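Local coordinates for protein laminin subunit ALPHA-1 (Mus musculus, PDB 2JD4) that forms part of the basement-membrane protein laminin-111 and, through its paired laminin G-like domains LG4-5, probably helps hold laminin at the cell surface, at residues G90-S95 / R115-T120; R42-V47 / E111-K116; G249-D254 / N336-R341; K256-V261 / T269-P274. The protein carries 4 engineered substitutions. All coordinates share one frame; numbering follows the deposited sequence.

Interaction 1: G90-S95 / R115-T120; sequences GRTKVS and RKAFMT
Strands 91-95 and 116-120 run at 24° to each other, their axes 6.8 Å apart at the closest, and no hydrogen bond passes between them; Val94 and Phe118 have the nearest CA atoms, 6.3 Å apart. They belong to the two different sheets of the first laminin G-like domain, a beta sandwich, and meet through side chains turned inward. With CG1 of Val94 anti to its backbone N (chi1 -164°), the two methyls fork over the other strand: CG2 rests on CB of Ala117 at 4.0 Å, while CG1 reaches CG of Met119 at 3.7 Å. Val94 and Met119 pass flank to flank with their tips pointing contrary ways. Thr92 adds a looser touch, its CG2 lying 4.4 Å from CB of Ala117; its hydroxyl is engaged by the backbone N of Val132. Ala117 also packs on Phe85 of strand 80-86, the strand that pairs with 91-95, and Ser126 takes the backbone N-H of Met119. The contact thus closes the sandwich near one margin, where 91-95 is an outermost strand. Beyond CG, the sulphur SD of Met119 comes to 3.4 Å from the carbonyl O of Val94.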
# COMPACT_ATOMS: atom_id res chain seq x y z
N GLY A 90 -12.36 29.04 -11.41
CA GLY A 90 -11.80 29.14 -10.07
C GLY A 90 -12.05 27.89 -9.26
O GLY A 90 -13.05 27.20 -9.46
N ARG A 91 -11.14 27.60 -8.33
CA ARG A 91 -11.26 26.42 -7.49
C ARG A 91 -11.79 26.70 -6.08
O ARG A 91 -11.42 27.70 -5.45
CB ARG A 91 -9.90 25.72 -7.40
CG ARG A 91 -9.89 24.49 -6.50
CD ARG A 91 -8.74 23.55 -6.87
NE ARG A 91 -7.45 24.07 -6.45
CZ ARG A 91 -6.31 23.88 -7.11
NH1 ARG A 91 -6.29 23.19 -8.24
NH2 ARG A 91 -5.19 24.40 -6.64
N THR A 92 -12.67 25.83 -5.60
CA THR A 92 -13.22 25.94 -4.26
C THR A 92 -12.69 24.71 -3.52
O THR A 92 -12.70 23.61 -4.07
CB THR A 92 -14.77 25.90 -4.26
OG1 THR A 92 -15.28 27.01 -5.01
CG2 THR A 92 -15.30 25.98 -2.84
N LYS A 93 -12.22 24.88 -2.29
CA LYS A 93 -11.68 23.75 -1.52
C LYS A 93 -12.24 23.68 -0.11
O LYS A 93 -12.44 24.70 0.54
CB LYS A 93 -10.16 23.83 -1.47
CG LYS A 93 -9.50 22.69 -0.72
CD LYS A 93 -7.99 22.67 -0.97
CE LYS A 93 -7.34 21.44 -0.33
NZ LYS A 93 -5.91 21.32 -0.71
N VAL A 94 -12.49 22.46 0.36
CA VAL A 94 -13.01 22.24 1.71
C VAL A 94 -12.19 21.12 2.36
O VAL A 94 -11.83 20.15 1.70
CB VAL A 94 -14.48 21.78 1.70
CG1 VAL A 94 -15.08 21.94 3.09
CG2 VAL A 94 -15.28 22.55 0.67
N SER A 95 -11.90 21.27 3.65
CA SER A 95 -11.15 20.26 4.38
C SER A 95 -11.92 19.86 5.63
O SER A 95 -12.80 20.59 6.08
CB SER A 95 -9.77 20.80 4.79
OG SER A 95 -8.97 21.08 3.65
N ARG A 115 -24.36 27.91 -4.06
CA ARG A 115 -23.16 28.72 -3.96
C ARG A 115 -22.33 28.35 -2.74
O ARG A 115 -21.45 29.09 -2.32
CB ARG A 115 -23.54 30.20 -3.89
CG ARG A 115 -24.03 30.80 -5.20
CD ARG A 115 -22.86 31.21 -6.08
NE ARG A 115 -22.55 30.24 -7.13
CZ ARG A 115 -21.51 30.34 -7.95
NH1 ARG A 115 -20.67 31.37 -7.84
NH2 ARG A 115 -21.31 29.42 -8.89
N LYS A 116 -22.62 27.18 -2.16
CA LYS A 116 -21.91 26.72 -0.98
C LYS A 116 -21.35 25.30 -1.18
O LYS A 116 -21.73 24.61 -2.12
CB LYS A 116 -22.84 26.73 0.24
CG LYS A 116 -23.18 28.12 0.79
CD LYS A 116 -23.98 28.97 -0.20
CE LYS A 116 -25.35 28.37 -0.48
NZ LYS A 116 -26.11 29.14 -1.51
N ALA A 117 -20.45 24.90 -0.29
CA ALA A 117 -19.85 23.57 -0.35
C ALA A 117 -19.42 23.18 1.06
O ALA A 117 -18.98 24.03 1.83
CB ALA A 117 -18.64 23.57 -1.28
N PHE A 118 -19.57 21.90 1.41
CA PHE A 118 -19.19 21.43 2.74
C PHE A 118 -18.96 19.92 2.78
O PHE A 118 -19.27 19.21 1.83
CB PHE A 118 -20.24 21.86 3.77
CG PHE A 118 -21.61 21.28 3.53
CD1 PHE A 118 -22.01 20.12 4.17
CD2 PHE A 118 -22.50 21.90 2.65
CE1 PHE A 118 -23.28 19.57 3.94
CE2 PHE A 118 -23.76 21.37 2.42
CZ PHE A 118 -24.16 20.21 3.06
N MET A 119 -18.40 19.44 3.89
CA MET A 119 -18.11 18.02 4.05
C MET A 119 -18.63 17.48 5.37
O MET A 119 -18.74 18.22 6.35
CB MET A 119 -16.61 17.77 4.03
CG MET A 119 -15.87 18.30 2.83
SD MET A 119 -14.12 17.94 3.03
CE MET A 119 -14.19 16.12 2.87
N THR A 120 -18.93 16.19 5.40
CA THR A 120 -19.42 15.54 6.61
C THR A 120 -18.75 14.19 6.78
O THR A 120 -18.62 13.42 5.82
CB THR A 120 -20.95 15.32 6.54
OG1 THR A 120 -21.61 16.55 6.21
CG2 THR A 120 -21.47 14.82 7.88

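Interaction 2: R42-V47 / E111-K116; sequences RKRLQV and EYIKRK
An antiparallel strand pair in the first laminin G-like domain brings 44-47 alongside 111-113, and a type II' turn from Ile113 to Lys116 leads the second strand on into the next. Leu45 and Tyr112 form the hydrogen-bonded pair: Leu45 N gives to Tyr112 O at 2.8 Å, and Tyr112 N gives to Leu45 O at 2.9 Å. A weak bond from Lys114 N to Lys43 O, 3.4 Å long, continues the ladder to the start of the turn. On the face of Leu45 and Tyr112, the phenol swings back across the neighbouring strand. Its CD2 edge meets CB of Leu45 at 3.9 Å, in the ring plane; Lys43 O lies over one face, and Arg42 O lies at the ring edge, near its plane, 3.0 Å from the hydroxyl OH. A leucine in place of Tyr112 would probably leave the carbonyl O of Arg42 without the hydroxyl beside it and the backbone of Lys43 without the outer half of the ring. On the other face, Arg44 has CG anti to its backbone N (chi1 177°), next to Ile113, and its CD is 3.5 Å from CD1 of the isoleucine; Gln46 and Glu111 are likewise neighbours, with CG against CG at 3.4 Å. Arg44 O and Gln46 N are bound by the side chain of Asn175, next to strand 167-174, which pairs with the other edge of 44-53. Strand 116-121 flanks 106-113, and the Tyr112 ring meets that of Phe85 from strand 80-86 in the opposing sheet.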
# COMPACT_ATOMS: atom_id res chain seq x y z
N ARG A 42 -24.70 19.66 -12.53
CA ARG A 42 -24.38 21.05 -12.88
C ARG A 42 -24.53 22.03 -11.72
O ARG A 42 -23.64 22.85 -11.47
CB ARG A 42 -25.25 21.50 -14.05
CG ARG A 42 -24.90 20.84 -15.38
CD ARG A 42 -25.87 21.25 -16.47
NE ARG A 42 -27.21 20.74 -16.22
CZ ARG A 42 -28.26 20.99 -16.99
NH1 ARG A 42 -28.13 21.74 -18.07
NH2 ARG A 42 -29.45 20.47 -16.70
N LYS A 43 -25.64 21.95 -11.00
CA LYS A 43 -25.88 22.86 -9.88
C LYS A 43 -25.82 22.18 -8.53
O LYS A 43 -25.97 22.83 -7.49
CB LYS A 43 -27.25 23.53 -10.05
CG LYS A 43 -27.31 24.60 -11.13
CD LYS A 43 -26.51 25.83 -10.72
CE LYS A 43 -26.59 26.93 -11.77
NZ LYS A 43 -27.98 27.39 -11.99
N ARG A 44 -25.60 20.87 -8.52
CA ARG A 44 -25.55 20.16 -7.25
C ARG A 44 -24.83 18.82 -7.36
O ARG A 44 -25.13 18.01 -8.25
CB ARG A 44 -26.97 19.94 -6.73
CG ARG A 44 -27.07 19.14 -5.44
CD ARG A 44 -28.49 19.19 -4.89
NE ARG A 44 -29.48 18.64 -5.81
CZ ARG A 44 -29.61 17.35 -6.09
NH1 ARG A 44 -28.81 16.46 -5.51
NH2 ARG A 44 -30.54 16.94 -6.94
N LEU A 45 -23.87 18.59 -6.47
CA LEU A 45 -23.12 17.34 -6.44
C LEU A 45 -23.02 16.86 -5.00
O LEU A 45 -22.26 17.42 -4.20
CB LEU A 45 -21.71 17.53 -7.01
CG LEU A 45 -20.78 16.32 -6.94
CD1 LEU A 45 -21.29 15.20 -7.84
CD2 LEU A 45 -19.36 16.72 -7.34
N GLN A 46 -23.80 15.85 -4.65
CA GLN A 46 -23.77 15.29 -3.31
C GLN A 46 -23.36 13.83 -3.40
O GLN A 46 -24.06 13.02 -4.01
CB GLN A 46 -25.13 15.37 -2.61
CG GLN A 46 -25.12 14.71 -1.23
CD GLN A 46 -26.50 14.58 -0.61
OE1 GLN A 46 -27.14 15.58 -0.24
NE2 GLN A 46 -26.98 13.35 -0.48
N VAL A 47 -22.23 13.50 -2.80
CA VAL A 47 -21.74 12.14 -2.81
C VAL A 47 -21.65 11.59 -1.39
O VAL A 47 -21.15 12.25 -0.48
CB VAL A 47 -20.34 12.06 -3.46
CG1 VAL A 47 -19.86 10.61 -3.50
CG2 VAL A 47 -20.37 12.64 -4.87
N GLU A 111 -20.51 17.76 -0.37
CA GLU A 111 -21.62 18.48 -0.98
C GLU A 111 -21.35 19.84 -1.57
O GLU A 111 -20.88 20.74 -0.89
CB GLU A 111 -22.76 18.63 0.02
CG GLU A 111 -23.61 17.40 0.22
CD GLU A 111 -24.78 17.67 1.13
OE1 GLU A 111 -24.71 17.30 2.32
OE2 GLU A 111 -25.77 18.26 0.65
N TYR A 112 -21.68 19.97 -2.85
CA TYR A 112 -21.58 21.23 -3.57
C TYR A 112 -23.04 21.50 -3.92
O TYR A 112 -23.68 20.71 -4.61
CB TYR A 112 -20.78 21.07 -4.86
CG TYR A 112 -21.25 21.98 -5.99
CD1 TYR A 112 -21.38 23.36 -5.80
CD2 TYR A 112 -21.59 21.46 -7.24
CE1 TYR A 112 -21.83 24.20 -6.83
CE2 TYR A 112 -22.04 22.28 -8.28
CZ TYR A 112 -22.16 23.65 -8.07
OH TYR A 112 -22.62 24.46 -9.09
N ILE A 113 -23.59 22.60 -3.41
CA ILE A 113 -24.97 22.92 -3.72
C ILE A 113 -25.18 24.43 -3.75
O ILE A 113 -24.90 25.13 -2.78
CB ILE A 113 -25.94 22.24 -2.72
CG1 ILE A 113 -27.39 22.46 -3.17
CG2 ILE A 113 -25.72 22.77 -1.32
CD1 ILE A 113 -28.40 21.65 -2.39
N LYS A 114 -25.65 24.92 -4.89
CA LYS A 114 -25.90 26.34 -5.11
C LYS A 114 -24.59 27.14 -5.12
O LYS A 114 -23.82 27.07 -6.08
CB LYS A 114 -26.84 26.88 -4.03
CG LYS A 114 -28.23 26.25 -4.00
CD LYS A 114 -29.04 26.51 -5.27
CE LYS A 114 -28.61 25.62 -6.43
NZ LYS A 114 -29.47 25.77 -7.64
N ARG A 115 -24.36 27.91 -4.06
CA ARG A 115 -23.16 28.72 -3.96
C ARG A 115 -22.33 28.35 -2.74
O ARG A 115 -21.45 29.09 -2.32
CB ARG A 115 -23.54 30.20 -3.89
CG ARG A 115 -24.03 30.80 -5.20
CD ARG A 115 -22.86 31.21 -6.08
NE ARG A 115 -22.55 30.24 -7.13
CZ ARG A 115 -21.51 30.34 -7.95
NH1 ARG A 115 -20.67 31.37 -7.84
NH2 ARG A 115 -21.31 29.42 -8.89
N LYS A 116 -22.62 27.18 -2.16
CA LYS A 116 -21.91 26.72 -0.98
C LYS A 116 -21.35 25.30 -1.18
O LYS A 116 -21.73 24.61 -2.12
CB LYS A 116 -22.84 26.73 0.24
CG LYS A 116 -23.18 28.12 0.79
CD LYS A 116 -23.98 28.97 -0.20
CE LYS A 116 -25.35 28.37 -0.48
NZ LYS A 116 -26.11 29.14 -1.51

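Interaction 3: G249-D254 / N336-R341; sequences GLEIVD and NSLSSR. Engineered in segment 336-341: Ser337 (natural residue Cys).
Ser337, an engineered residue where the natural chain has cysteine, starts the contact of loop 336-341 with strand 249-253: its carbonyl O receives a CA-H...O contact from Gly249, 3.2 Å from CA. A side chain on Gly249 would run into that oxygen, so the glycine lets the loop come close. Leu338 follows, running counter to Glu251, with its CD2 methyl 3.7 Å from CG of the glutamate. Ser339 and Ser340 then grip the carboxylate. Ser339 uses both its groups on OE2, the hydroxyl OG at 2.7 Å and the backbone N at 3.2 Å, while Ser340 N binds OE1 at 2.8 Å; all three donors come from the syn side, somewhat out of the carboxylate plane. Glu251 reaches them with CG between its backbone N and carbonyl carbon (chi1 42°) and the chain extended beyond. His260 NE2 also bonds OE2, so that this oxygen has three partners. Ser340 finishes with CB 4.1 Å from CG2 of Val253. In the second laminin G-like domain the loop thus runs beside strand 247-253, about 29° from its direction, and that strand lies between 235-241 and 256-262; Leu338 and Ser340 also touch Val236 on the former, and Ser337 touches His260 on the latter.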
# COMPACT_ATOMS: atom_id res chain seq x y z
N GLY A 249 20.85 -9.87 1.27
CA GLY A 249 19.61 -10.62 1.42
C GLY A 249 19.14 -10.72 2.86
O GLY A 249 19.94 -10.71 3.79
N LEU A 250 17.82 -10.82 3.04
CA LEU A 250 17.19 -10.94 4.35
C LEU A 250 16.17 -12.08 4.21
O LEU A 250 15.32 -12.03 3.32
CB LEU A 250 16.48 -9.64 4.71
CG LEU A 250 16.26 -9.29 6.19
CD1 LEU A 250 17.60 -9.09 6.87
CD2 LEU A 250 15.42 -8.02 6.29
N GLU A 251 16.27 -13.09 5.06
CA GLU A 251 15.36 -14.23 4.98
C GLU A 251 15.15 -14.94 6.31
O GLU A 251 15.95 -14.80 7.24
CB GLU A 251 15.91 -15.24 3.96
CG GLU A 251 17.42 -15.45 4.05
CD GLU A 251 17.96 -16.57 3.17
OE1 GLU A 251 17.37 -16.87 2.10
OE2 GLU A 251 19.01 -17.14 3.53
N ILE A 252 14.06 -15.70 6.38
CA ILE A 252 13.72 -16.48 7.56
C ILE A 252 13.92 -17.95 7.17
O ILE A 252 13.26 -18.44 6.26
CB ILE A 252 12.24 -16.27 7.98
CG1 ILE A 252 11.98 -14.80 8.32
CG2 ILE A 252 11.91 -17.14 9.17
CD1 ILE A 252 10.55 -14.51 8.75
N VAL A 253 14.83 -18.63 7.85
CA VAL A 253 15.10 -20.04 7.56
C VAL A 253 15.08 -20.83 8.87
O VAL A 253 15.89 -20.61 9.76
CB VAL A 253 16.49 -20.22 6.89
CG1 VAL A 253 16.78 -21.70 6.67
CG2 VAL A 253 16.51 -19.47 5.56
N ASP A 254 14.12 -21.75 8.97
CA ASP A 254 13.96 -22.59 10.16
C ASP A 254 13.78 -21.80 11.45
O ASP A 254 14.37 -22.15 12.48
CB ASP A 254 15.15 -23.54 10.29
CG ASP A 254 15.28 -24.48 9.11
OD1 ASP A 254 14.27 -25.11 8.74
OD2 ASP A 254 16.40 -24.59 8.56
N ASN A 336 22.34 -13.70 -5.22
CA ASN A 336 23.59 -14.20 -4.66
C ASN A 336 23.72 -14.18 -3.15
O ASN A 336 24.59 -14.87 -2.60
CB ASN A 336 24.78 -13.47 -5.29
CG ASN A 336 26.03 -14.31 -5.27
OD1 ASN A 336 25.98 -15.51 -5.56
ND2 ASN A 336 27.17 -13.70 -4.94
N SER A 337 22.88 -13.40 -2.47
CA SER A 337 22.95 -13.36 -1.01
C SER A 337 21.66 -13.85 -0.32
O SER A 337 21.21 -13.28 0.68
CB SER A 337 23.32 -11.95 -0.53
OG SER A 337 24.68 -11.67 -0.87
N LEU A 338 21.09 -14.91 -0.88
CA LEU A 338 19.90 -15.55 -0.33
C LEU A 338 20.10 -17.06 -0.48
O LEU A 338 20.37 -17.54 -1.58
CB LEU A 338 18.63 -15.12 -1.09
CG LEU A 338 18.03 -13.77 -0.70
CD1 LEU A 338 16.80 -13.47 -1.56
CD2 LEU A 338 17.64 -13.79 0.79
N SER A 339 20.00 -17.80 0.61
CA SER A 339 20.16 -19.26 0.53
C SER A 339 18.82 -19.92 0.21
O SER A 339 18.77 -20.99 -0.41
CB SER A 339 20.73 -19.82 1.84
OG SER A 339 19.86 -19.60 2.94
N SER A 340 17.74 -19.28 0.64
CA SER A 340 16.40 -19.81 0.41
C SER A 340 15.73 -19.26 -0.84
O SER A 340 16.10 -18.20 -1.34
CB SER A 340 15.49 -19.52 1.61
OG SER A 340 14.16 -19.93 1.34
N ARG A 341 14.73 -20.00 -1.31
CA ARG A 341 13.97 -19.67 -2.50
C ARG A 341 12.46 -19.70 -2.17
O ARG A 341 11.62 -19.44 -3.03
CB ARG A 341 14.30 -20.71 -3.57
CG ARG A 341 13.84 -20.42 -4.97
CD ARG A 341 14.37 -21.49 -5.92
NE ARG A 341 15.82 -21.43 -6.11
CZ ARG A 341 16.44 -20.59 -6.93
NH1 ARG A 341 15.75 -19.73 -7.65
NH2 ARG A 341 17.77 -20.63 -7.05

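Interaction 4: K256-V261 / T269-P274; sequences KVLFHV and TATYQP
His260 ND1 and Thr269 OG1 are joined by a short hydrogen bond of 2.6 Å, the hydroxyl lying in the plane of the imidazole at its edge; either atom could be the donor. Thr269 holds OG1 anti to its carbonyl carbon (chi1 -62°), which sets it against the ring. The pair belongs to the beta hairpin of strands 256-262 and 267-272 in the second laminin G-like domain, and with NE2 taken by Glu251 both ring nitrogens have partners and the ring's rotation is fixed. Four backbone bonds join the strands. Val257 and Tyr272 are one hydrogen-bonded pair, Phe259 and Ala270 the other, with Tyr272 N to Val257 O at 2.9 Å. Their side chains face the domain interior, where Phe259 packs on Ile297 and Ala290. On the other side, beyond Leu258, Lys256 crosses Gln273 obliquely, its CG 3.5 Å from CB of the glutamine, and its CE lies 3.9 Å from CG2 of Thr271. An alanine in place of Lys256 would probably leave the Gln273 side chain without the aliphatic chain it lies against and freer to turn. Leu258 and Thr271 project together from the sheet, tightly packed: CD2 of Leu258 is 3.4 Å from CG2 of Thr271.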
# COMPACT_ATOMS: atom_id res chain seq x y z
N LYS A 256 14.84 -18.81 12.15
CA LYS A 256 15.87 -17.81 12.40
C LYS A 256 15.91 -16.77 11.29
O LYS A 256 15.52 -17.05 10.16
CB LYS A 256 17.24 -18.49 12.50
CG LYS A 256 17.42 -19.35 13.74
CD LYS A 256 18.13 -20.65 13.42
CE LYS A 256 19.48 -20.42 12.77
NZ LYS A 256 20.17 -21.71 12.48
N VAL A 257 16.38 -15.57 11.61
CA VAL A 257 16.49 -14.51 10.63
C VAL A 257 17.96 -14.36 10.23
O VAL A 257 18.84 -14.27 11.09
CB VAL A 257 15.97 -13.17 11.19
CG1 VAL A 257 16.17 -12.05 10.17
CG2 VAL A 257 14.49 -13.29 11.54
N LEU A 258 18.21 -14.36 8.92
CA LEU A 258 19.56 -14.23 8.39
C LEU A 258 19.69 -12.99 7.52
O LEU A 258 18.81 -12.68 6.71
CB LEU A 258 19.92 -15.46 7.56
CG LEU A 258 19.67 -16.84 8.16
CD1 LEU A 258 20.10 -17.92 7.18
CD2 LEU A 258 20.43 -16.97 9.48
N PHE A 259 20.80 -12.28 7.70
CA PHE A 259 21.11 -11.07 6.95
C PHE A 259 22.46 -11.33 6.28
O PHE A 259 23.50 -11.32 6.95
CB PHE A 259 21.19 -9.88 7.91
CG PHE A 259 21.59 -8.57 7.27
CD1 PHE A 259 21.19 -8.26 5.97
CD2 PHE A 259 22.31 -7.63 7.99
CE1 PHE A 259 21.50 -7.03 5.41
CE2 PHE A 259 22.63 -6.39 7.44
CZ PHE A 259 22.23 -6.09 6.14
N HIS A 260 22.44 -11.59 4.97
CA HIS A 260 23.66 -11.87 4.21
C HIS A 260 24.11 -10.65 3.42
O HIS A 260 23.29 -9.88 2.92
CB HIS A 260 23.44 -12.99 3.20
CG HIS A 260 22.83 -14.23 3.78
ND1 HIS A 260 23.51 -15.05 4.65
CD2 HIS A 260 21.62 -14.80 3.58
CE1 HIS A 260 22.73 -16.07 4.98
NE2 HIS A 260 21.58 -15.94 4.34
N VAL A 261 25.41 -10.48 3.29
CA VAL A 261 25.97 -9.37 2.54
C VAL A 261 27.23 -9.84 1.83
O VAL A 261 28.02 -10.60 2.40
CB VAL A 261 26.31 -8.19 3.47
CG1 VAL A 261 27.16 -7.17 2.74
CG2 VAL A 261 25.03 -7.54 3.97
N THR A 269 27.61 -13.13 7.02
CA THR A 269 26.29 -13.41 7.57
C THR A 269 26.05 -13.16 9.06
O THR A 269 26.81 -13.63 9.91
CB THR A 269 25.91 -14.88 7.28
OG1 THR A 269 25.85 -15.09 5.87
CG2 THR A 269 24.56 -15.23 7.91
N ALA A 270 24.98 -12.42 9.36
CA ALA A 270 24.58 -12.13 10.73
C ALA A 270 23.34 -12.99 10.98
O ALA A 270 22.35 -12.88 10.25
CB ALA A 270 24.24 -10.66 10.89
N THR A 271 23.38 -13.83 12.01
CA THR A 271 22.27 -14.73 12.30
C THR A 271 21.59 -14.49 13.65
O THR A 271 22.25 -14.42 14.69
CB THR A 271 22.74 -16.20 12.25
OG1 THR A 271 23.19 -16.51 10.93
CG2 THR A 271 21.63 -17.14 12.64
N TYR A 272 20.26 -14.37 13.63
CA TYR A 272 19.48 -14.16 14.85
C TYR A 272 18.61 -15.38 15.16
O TYR A 272 17.71 -15.72 14.38
CB TYR A 272 18.56 -12.94 14.73
CG TYR A 272 17.59 -12.82 15.89
CD1 TYR A 272 18.06 -12.54 17.18
CD2 TYR A 272 16.22 -13.03 15.72
CE1 TYR A 272 17.18 -12.47 18.26
CE2 TYR A 272 15.34 -12.97 16.80
CZ TYR A 272 15.83 -12.69 18.07
OH TYR A 272 14.96 -12.62 19.14
N GLN A 273 18.87 -16.03 16.28
CA GLN A 273 18.08 -17.19 16.68
C GLN A 273 17.40 -16.93 18.01
O GLN A 273 18.06 -16.70 19.02
CB GLN A 273 18.96 -18.44 16.78
CG GLN A 273 18.21 -19.67 17.26
CD GLN A 273 18.98 -20.95 17.01
OE1 GLN A 273 20.11 -21.11 17.48
NE2 GLN A 273 18.37 -21.88 16.29
N PRO A 274 16.06 -16.96 18.03
CA PRO A 274 15.28 -16.73 19.25
C PRO A 274 15.34 -17.91 20.23
O PRO A 274 15.67 -19.03 19.83
CB PRO A 274 13.88 -16.49 18.72
CG PRO A 274 13.83 -17.41 17.53
CD PRO A 274 15.17 -17.16 16.87

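From the N terminus, interaction 2 opens first, closing a long loop between 42-47 and 111-116. Interaction 1 opens within it at 90-95 and ends on the same stretch, sharing Arg115 and Lys116. Interaction 2 pairs strands within one sheet, while interaction 1 joins the two sheets of the first domain; Phe118 N, probably hydrogen-bonded to Glu111 O, connects them. Interactions 3 and 4 follow in the second domain, with centres about 52 to 59 Å from those of the first two. There 249-254 with 336-341 closes a wide loop, and the hairpin contact 256-261 with 269-274 is nested inside it. Strands 247-253 and 256-262 are neighbours, so the two contacts touch directly.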